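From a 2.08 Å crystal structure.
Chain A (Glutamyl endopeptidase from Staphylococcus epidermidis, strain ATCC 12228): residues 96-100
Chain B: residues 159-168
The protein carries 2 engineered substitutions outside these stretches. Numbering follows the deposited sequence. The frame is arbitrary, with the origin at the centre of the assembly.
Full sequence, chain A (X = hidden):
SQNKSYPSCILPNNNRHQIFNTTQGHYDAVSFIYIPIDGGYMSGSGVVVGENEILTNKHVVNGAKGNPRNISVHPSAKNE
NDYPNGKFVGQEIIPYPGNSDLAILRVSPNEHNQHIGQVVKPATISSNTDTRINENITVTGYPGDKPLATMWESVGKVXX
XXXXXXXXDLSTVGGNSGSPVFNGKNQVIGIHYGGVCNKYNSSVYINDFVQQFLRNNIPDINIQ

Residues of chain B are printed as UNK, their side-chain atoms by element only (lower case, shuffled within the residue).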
# COMPACT_ATOMS: atom_id res chain seq x y z
N TYR A 96 1.02 9.81 9.42
CA TYR A 96 0.27 9.37 10.59
C TYR A 96 1.13 8.39 11.38
O TYR A 96 1.64 7.42 10.81
CB TYR A 96 -1.04 8.71 10.16
CG TYR A 96 -1.85 8.10 11.28
CD1 TYR A 96 -2.16 8.83 12.43
CD2 TYR A 96 -2.33 6.81 11.18
CE1 TYR A 96 -2.91 8.27 13.46
CE2 TYR A 96 -3.08 6.24 12.19
CZ TYR A 96 -3.37 6.98 13.33
OH TYR A 96 -4.13 6.41 14.33
N PRO A 97 1.34 8.63 12.68
CA PRO A 97 2.21 7.73 13.46
C PRO A 97 1.63 6.33 13.61
O PRO A 97 2.39 5.39 13.88
CB PRO A 97 2.32 8.43 14.83
CG PRO A 97 1.97 9.87 14.54
CD PRO A 97 0.94 9.82 13.46
N GLY A 98 0.33 6.17 13.46
CA GLY A 98 -0.26 4.84 13.51
C GLY A 98 0.03 4.05 12.25
O GLY A 98 0.84 4.43 11.39
N ASN A 99 -0.68 2.94 12.11
CA ASN A 99 -0.34 1.94 11.12
C ASN A 99 -1.11 2.08 9.81
O ASN A 99 -0.93 1.25 8.92
CB ASN A 99 -0.55 0.55 11.70
CG ASN A 99 0.25 0.33 12.97
OD1 ASN A 99 1.27 1.01 13.19
ND2 ASN A 99 -0.19 -0.60 13.81
N SER A 100 -1.94 3.12 9.68
CA SER A 100 -2.75 3.37 8.49
C SER A 100 -1.95 4.10 7.42
O SER A 100 -1.04 4.88 7.72
CB SER A 100 -3.97 4.22 8.84
OG SER A 100 -5.01 3.40 9.31
N UNK B 159 12.90 -0.80 14.62
CA UNK B 159 12.76 0.50 15.29
C UNK B 159 11.38 0.72 15.90
O UNK B 159 11.19 1.73 16.60
c UNK B 159 13.10 1.69 14.36
c UNK B 159 12.09 1.83 13.23
c UNK B 159 14.54 1.57 13.83
N UNK B 160 10.42 -0.18 15.70
CA UNK B 160 9.04 0.05 16.12
C UNK B 160 8.27 -1.25 15.99
O UNK B 160 8.41 -1.96 14.99
c UNK B 160 4.15 1.87 15.76
c UNK B 160 6.43 2.49 16.18
c UNK B 160 6.89 1.41 15.45
o UNK B 160 2.80 2.08 15.91
c UNK B 160 5.95 0.57 14.87
c UNK B 160 5.06 2.72 16.34
c UNK B 160 4.59 0.79 15.02
c UNK B 160 8.39 1.16 15.26
N UNK B 161 7.47 -1.57 17.01
CA UNK B 161 6.57 -2.71 17.00
C UNK B 161 5.26 -2.27 17.64
O UNK B 161 5.26 -1.82 18.79
c UNK B 161 8.40 -4.48 17.15
c UNK B 161 7.12 -3.92 17.77
c UNK B 161 8.93 -5.69 17.94
c UNK B 161 6.08 -5.03 17.87
N UNK B 162 4.16 -2.40 16.92
CA UNK B 162 2.88 -2.03 17.48
C UNK B 162 1.71 -2.51 16.65
O UNK B 162 1.64 -2.24 15.44
N UNK B 163 0.78 -3.20 17.29
CA UNK B 163 -0.34 -3.78 16.57
C UNK B 163 0.17 -4.79 15.56
O UNK B 163 0.93 -5.70 15.88
N UNK B 164 -0.25 -4.61 14.30
CA UNK B 164 0.20 -5.46 13.21
C UNK B 164 1.34 -4.82 12.40
O UNK B 164 1.53 -5.16 11.23
c UNK B 164 -2.10 -6.56 13.08
c UNK B 164 -3.33 -6.89 12.23
c UNK B 164 -0.99 -5.82 12.32
o UNK B 164 -4.21 -7.62 12.74
o UNK B 164 -3.43 -6.41 11.07
N UNK B 165 2.10 -3.90 12.99
CA UNK B 165 3.13 -3.17 12.26
C UNK B 165 4.48 -3.33 12.96
O UNK B 165 4.57 -3.17 14.18
c UNK B 165 3.49 -0.34 10.05
o UNK B 165 2.67 -1.01 9.37
c UNK B 165 3.86 -0.83 11.46
c UNK B 165 2.78 -1.68 12.13
o UNK B 165 4.04 0.70 9.62
N UNK B 166 5.51 -3.64 12.18
CA UNK B 166 6.90 -3.63 12.64
C UNK B 166 7.72 -2.85 11.62
O UNK B 166 7.66 -3.12 10.42
c UNK B 166 9.89 -5.12 12.16
c UNK B 166 9.09 -6.64 13.99
c UNK B 166 8.88 -5.28 13.30
c UNK B 166 7.44 -5.07 12.82
N UNK B 167 8.48 -1.88 12.11
CA UNK B 167 9.26 -0.98 11.27
C UNK B 167 10.74 -1.18 11.52
O UNK B 167 11.14 -1.60 12.61
n UNK B 167 5.52 4.30 13.05
n UNK B 167 5.58 2.38 11.78
n UNK B 167 3.57 3.41 12.20
c UNK B 167 4.90 3.36 12.35
c UNK B 167 7.03 2.19 11.87
c UNK B 167 8.90 0.50 11.54
c UNK B 167 7.45 0.83 11.24
N UNK B 168 11.56 -0.85 10.51
CA UNK B 168 13.00 -1.06 10.57
C UNK B 168 13.72 0.05 9.82
O UNK B 168 13.13 0.80 9.03
c UNK B 168 11.64 -4.11 9.30
c UNK B 168 11.48 -3.04 6.76
c UNK B 168 12.44 -3.02 8.99
c UNK B 168 10.77 -4.67 8.39
c UNK B 168 13.40 -2.43 10.02
c UNK B 168 10.69 -4.13 7.12
o UNK B 168 9.82 -4.70 6.21
c UNK B 168 12.35 -2.50 7.69
O HOH W 1 1.75 4.58 16.87
O HOH W 2 5.33 6.18 15.21
O HOH W 3 -2.43 -2.54 13.30

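Position 159 of chain B has three side-chain carbons, two of them carried on the first. They do not reach the chain A stretch. This is Val B159.

Position 160 has one carbon and then a ring of six carbons bearing one oxygen. The oxygen on the ring lies 3.3 Å from OD1 of Asn A99. The residue is Tyr B160.

Position 161 has four carbons, forked at the first, with one arm two carbons long. It makes no contact with the stretch. This is Ile B161.

Position 162 has no side-chain atoms, so it is Gly B162. Its backbone O accepts a hydrogen bond from ND2 of Asn A99 at 2.9 Å.

Position 163 also lacks a side chain. Its phi is positive, at 62°, which by itself favours glycine. A CB here would sit 3.1 Å from ND2 of Asn A99, a tight fit. It is Gly B163.

Position 164 has three carbons, the third carrying two oxygens. Its CA-to-CB bond points sideways. Two carbons ending in a carboxylate make it Glu B164.

Position 165 has the same atoms, but its CA-to-CB bond points toward chain A. Its CB is 3.3 Å from OD1 of Asn A99. This is Glu B165.

Position 166 has four carbons, forked at the second. This is Leu B166.

Position 167 has three carbons, a nitrogen, and a carbon carrying two more nitrogens. One terminal nitrogen lies 2.9 Å from O of Pro A97. The planar end group identifies Arg B167.

Position 168 has one carbon and a six-carbon ring bearing one oxygen. It lies out of reach of the stretch. This is Tyr B168.

The contact is small and largely polar. A type II' turn from Gly B162 to Glu B165 joins two strands, and the O of Gly B162 faces ND2 of Asn A99. That O also accepts a hydrogen bond from the backbone N of Glu B165 at 3.0 Å, so it serves both turn and contact. Arg B167 supplies the second anchor. Its NH2 donates to O of Pro A97 at 2.9 Å, near the guanidinium plane, and its NH1 adds a weak bond to the same O at 3.4 Å. A salt bridge from NE of Arg B167 to OE1 of Glu B165, 3.1 Å, ties the guanidinium to its own chain. One water links O of Pro A97 to OH of Tyr B160, while another bridges ND2 of Asn A99 and N of Glu B164.

Chain B (159-168) VYIGGEELRY
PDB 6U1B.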